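PDB 3CLQ: DUF1116 domain-containing protein from Enterococcus faecalis, which is of unknown function but belongs to the AllG family, named after an oxamate carbamoyltransferase subunit, and may take part in related carbamoyl chemistry. Local coordinates for residues A17-R20 / I21-K25; A293-T296 / Q297-G301. All coordinates share one frame; numbering follows the deposited sequence.

Contact 1: A17-R20 / I21-K25; sequences AVTR and IIQSK
T19 and Q23 run side by side on the last turns of the alpha-helix 6-23, one i to i+4 step apart, just before the chain leaves helical geometry at S24. From the backbone outward, CB of Q23 sits 3.3 Å from T19 O, and CG keeps near the same carbonyl oxygen. CD then passes the threonine methyl, with Q23 CD 3.6 Å from T19 CG2. Beyond it the terminal amide is flat against that methyl: CG2 lies over one face of the group, about as near to NE2 as to CD, with OE1 slightly farther. The threonine torsion (chi1 -65°) explains this, since it sets CG2 opposite the backbone N and facing along the helix toward Q23, while OG1 turns back to bond with the carbonyl of E15.

On the neighbouring face V18 and I22 form the apolar equivalent, V18 CG2 meeting I22 CD1 at 3.8 Å. Both side chains continue into the protein against strand 348-352, V18 on T349 and I22 on K350 and N352. I21 carries its CG1 and CD1 back along the helix near A17 O, and packs on L245 of helix 234-247.

The main chain follows the regular i to i+4 ladder: I21 N reaches A17 O at 3.2 Å and I22 N reaches V18 O at 2.9 Å, both nearly straight. S24 ends the ladder with two donors. Its N lies 2.8 Å from R20 O, almost in line with the carbonyl bond, and its hydroxyl, which also bonds to N120, gives a second bond to the same oxygen from well above the carbonyl plane, S24 OG to R20 O 3.0 Å.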
loop_
_atom_site.group_PDB
_atom_site.type_symbol
_atom_site.label_atom_id
_atom_site.label_comp_id
_atom_site.label_asym_id
_atom_site.label_seq_id
_atom_site.Cartn_x
_atom_site.Cartn_y
_atom_site.Cartn_z
ATOM N N ALA B 17 18.185 -19.934 17.411
ATOM C CA ALA B 17 18.119 -18.473 17.440
ATOM C C ALA B 17 17.267 -17.901 16.316
ATOM O O ALA B 17 16.376 -17.083 16.566
ATOM C CB ALA B 17 19.502 -17.878 17.398
ATOM N N VAL B 18 17.525 -18.326 15.081
ATOM C CA VAL B 18 16.766 -17.819 13.933
ATOM C C VAL B 18 15.313 -18.277 13.964
ATOM O O VAL B 18 14.429 -17.600 13.422
ATOM C CB VAL B 18 17.424 -18.154 12.556
ATOM C CG1 VAL B 18 17.366 -19.635 12.245
ATOM C CG2 VAL B 18 16.746 -17.371 11.438
ATOM N N THR B 19 15.061 -19.415 14.607
ATOM C CA THR B 19 13.694 -19.890 14.764
ATOM C C THR B 19 12.933 -18.986 15.699
ATOM O O THR B 19 11.742 -18.791 15.516
ATOM C CB THR B 19 13.596 -21.342 15.274
ATOM O OG1 THR B 19 14.138 -22.224 14.290
ATOM C CG2 THR B 19 12.139 -21.738 15.476
ATOM N N ARG B 20 13.598 -18.431 16.702
ATOM C CA ARG B 20 12.894 -17.503 17.555
ATOM C C ARG B 20 12.522 -16.272 16.742
ATOM O O ARG B 20 11.356 -15.917 16.646
ATOM C CB ARG B 20 13.694 -17.139 18.780
ATOM C CG ARG B 20 13.911 -18.303 19.718
ATOM C CD ARG B 20 14.247 -17.792 21.090
ATOM N NE ARG B 20 13.496 -18.530 22.092
ATOM C CZ ARG B 20 13.018 -18.020 23.226
ATOM N NH1 ARG B 20 13.189 -16.738 23.538
ATOM N NH2 ARG B 20 12.360 -18.812 24.052
ATOM N N ILE B 21 13.503 -15.672 16.099
ATOM C CA ILE B 21 13.297 -14.479 15.310
ATOM C C ILE B 21 12.150 -14.654 14.331
ATOM O O ILE B 21 11.210 -13.859 14.311
ATOM C CB ILE B 21 14.599 -14.152 14.572
ATOM C CG1 ILE B 21 15.717 -13.933 15.592
ATOM C CG2 ILE B 21 14.441 -12.962 13.610
ATOM C CD1 ILE B 21 17.132 -13.944 14.987
ATOM N N ILE B 22 12.208 -15.711 13.532
ATOM C CA ILE B 22 11.184 -15.927 12.498
ATOM C C ILE B 22 9.804 -16.116 13.098
ATOM O O ILE B 22 8.817 -15.581 12.588
ATOM C CB ILE B 22 11.527 -17.153 11.628
ATOM C CG1 ILE B 22 12.638 -16.816 10.634
ATOM C CG2 ILE B 22 10.284 -17.702 10.910
ATOM C CD1 ILE B 22 13.318 -18.045 10.073
ATOM N N GLN B 23 9.718 -16.877 14.183
ATOM C CA GLN B 23 8.418 -17.166 14.782
ATOM C C GLN B 23 7.897 -16.141 15.794
ATOM O O GLN B 23 6.757 -16.250 16.237
ATOM C CB GLN B 23 8.439 -18.541 15.418
ATOM C CG GLN B 23 8.752 -19.605 14.426
ATOM C CD GLN B 23 8.675 -20.990 15.021
ATOM O OE1 GLN B 23 8.588 -21.975 14.293
ATOM N NE2 GLN B 23 8.706 -21.077 16.344
ATOM N N SER B 24 8.726 -15.185 16.204
ATOM C CA SER B 24 8.219 -14.093 17.008
ATOM C C SER B 24 7.050 -13.459 16.301
ATOM O O SER B 24 7.004 -13.418 15.076
ATOM C CB SER B 24 9.269 -13.039 17.211
ATOM O OG SER B 24 10.253 -13.530 18.079
ATOM N N LYS B 25 6.107 -12.950 17.081
ATOM C CA LYS B 25 4.950 -12.312 16.522
ATOM C C LYS B 25 4.646 -11.075 17.342
ATOM O O LYS B 25 3.839 -11.106 18.255
ATOM C CB LYS B 25 3.775 -13.283 16.512
ATOM C CG LYS B 25 3.020 -13.306 15.204
ATOM C CD LYS B 25 2.517 -14.721 14.841
ATOM C CE LYS B 25 1.195 -15.053 15.487
ATOM N NZ LYS B 25 0.147 -13.990 15.311
#

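Contact 2: A293-T296 / Q297-G301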
loop_
_atom_site.group_PDB
_atom_site.type_symbol
_atom_site.label_atom_id
_atom_site.label_comp_id
_atom_site.label_asym_id
_atom_site.label_seq_id
_atom_site.Cartn_x
_atom_site.Cartn_y
_atom_site.Cartn_z
ATOM N N ALA B 293 18.637 18.568 -3.863
ATOM C CA ALA B 293 19.196 19.747 -4.547
ATOM C C ALA B 293 19.723 20.784 -3.567
ATOM O O ALA B 293 19.166 20.963 -2.485
ATOM C CB ALA B 293 18.167 20.378 -5.479
ATOM N N GLY B 294 20.802 21.463 -3.953
ATOM C CA GLY B 294 21.399 22.492 -3.105
ATOM C C GLY B 294 22.226 21.928 -1.956
ATOM O O GLY B 294 22.843 22.684 -1.196
ATOM N N TYR B 295 22.236 20.603 -1.824
ATOM C CA TYR B 295 23.082 19.937 -0.844
ATOM C C TYR B 295 24.137 19.050 -1.499
ATOM O O TYR B 295 23.988 18.632 -2.649
ATOM C CB TYR B 295 22.228 19.110 0.103
ATOM C CG TYR B 295 21.536 19.942 1.138
ATOM C CD1 TYR B 295 20.154 20.084 1.145
ATOM C CD2 TYR B 295 22.269 20.599 2.111
ATOM C CE1 TYR B 295 19.521 20.857 2.109
ATOM C CE2 TYR B 295 21.652 21.370 3.070
ATOM C CZ TYR B 295 20.280 21.497 3.068
ATOM O OH TYR B 295 19.693 22.276 4.038
ATOM N N THR B 296 25.204 18.769 -0.760
ATOM C CA THR B 296 26.279 17.910 -1.245
ATOM C C THR B 296 26.832 17.035 -0.132
ATOM O O THR B 296 26.644 17.316 1.040
ATOM C CB THR B 296 27.438 18.708 -1.881
ATOM O OG1 THR B 296 28.676 18.025 -1.639
ATOM C CG2 THR B 296 27.529 20.119 -1.291
ATOM N N GLN B 297 27.545 15.988 -0.517
ATOM C CA GLN B 297 27.962 14.931 0.403
ATOM C C GLN B 297 28.851 15.362 1.599
ATOM O O GLN B 297 28.864 14.698 2.639
ATOM C CB GLN B 297 28.559 13.773 -0.420
ATOM C CG GLN B 297 29.661 12.987 0.224
ATOM C CD GLN B 297 29.186 12.062 1.315
ATOM O OE1 GLN B 297 29.987 11.339 1.883
ATOM N NE2 GLN B 297 27.891 12.080 1.621
ATOM N N GLU B 298 29.568 16.477 1.484
ATOM C CA GLU B 298 30.372 16.939 2.620
ATOM C C GLU B 298 29.517 17.646 3.649
ATOM O O GLU B 298 30.025 18.107 4.664
ATOM C CB GLU B 298 31.514 17.876 2.201
ATOM C CG GLU B 298 32.675 17.207 1.479
ATOM C CD GLU B 298 32.431 17.106 -0.021
ATOM O OE1 GLU B 298 33.152 17.799 -0.784
ATOM O OE2 GLU B 298 31.505 16.358 -0.428
ATOM N N ASP B 299 28.228 17.767 3.381
ATOM C CA ASP B 299 27.335 18.326 4.377
ATOM C C ASP B 299 26.931 17.234 5.364
ATOM O O ASP B 299 26.567 17.525 6.503
ATOM C CB ASP B 299 26.091 18.937 3.723
ATOM C CG ASP B 299 26.428 20.069 2.761
ATOM O OD1 ASP B 299 27.067 19.791 1.722
ATOM O OD2 ASP B 299 26.049 21.236 3.035
ATOM N N ALA B 300 27.025 15.977 4.915
ATOM C CA ALA B 300 26.466 14.821 5.622
ATOM C C ALA B 300 27.177 14.451 6.919
ATOM O O ALA B 300 28.381 14.674 7.070
ATOM C CB ALA B 300 26.449 13.626 4.700
ATOM N N GLY B 301 26.417 13.884 7.850
ATOM C CA GLY B 301 26.982 13.322 9.063
ATOM C C GLY B 301 27.255 11.846 8.868
ATOM O O GLY B 301 26.851 11.254 7.859
#
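T296 and D299 face each other across a type I beta turn, with Q297 and E298 at its corners, in the loop between strands 280-283 and 304-305. The tight part is the mouth of the turn. D299 N donates to T296 O at 2.9 Å, the usual closing bond. With CG of D299 beside its own backbone N (chi1 -61°), the carboxylate swings back over the first residue. There OD1 accepts from T296 N, a longer bond of 3.3 Å that bends at the hydrogen and meets OD1 from above the carboxylate plane. The threonine methyl closes in on the same oxygen, T296 CG2 being 3.1 Å from D299 OD1, and the two side chains cross at about a right angle. A following backbone bond, A300 N to Q297 O, overlaps the first turn with a second.

The solvent side is looser. There the exposed E298 bends its chain so that OE2 comes within 3.5 Å of OG1 of T296, also exposed, at an angle too poor for a hydrogen bond. The flank that touches H389 (through D299) and I394 (through Y295) is loose too: D299 OD2 lies at the edge of the Y295 ring, near its plane and 3.9 Å from Y295 CD2, with ring and carboxylate planes almost perpendicular. The backbone of D299 bonds to that of K390.

D299 thus meets both backbone polar groups of T296: its N-H closes the turn on the carbonyl oxygen, and its OD1 accepts a longer, bent and probably weaker bond from the T296 N-H.

Overall arrangement
The two contacts are local and come in series along the chain; they neither nest nor cross. Contact 1 comes first, at the C-terminal end of helix 6-23, where the chain passes into strand 26-33 of one four-stranded antiparallel sheet, near strands 348-352 and 363-369 and helix 234-247. More than 260 residues later, contact 2 closes a turn within the loop from strand 280-283 to strand 304-305, the two outermost strands of the other four-stranded antiparallel sheet, and meets the loop around K390. The centres of contact 1 and contact 2 are 39 Å apart. The middle of the chain lies between them, and even the nearest atoms of contact 1 and contact 2 are about 28 Å from each other.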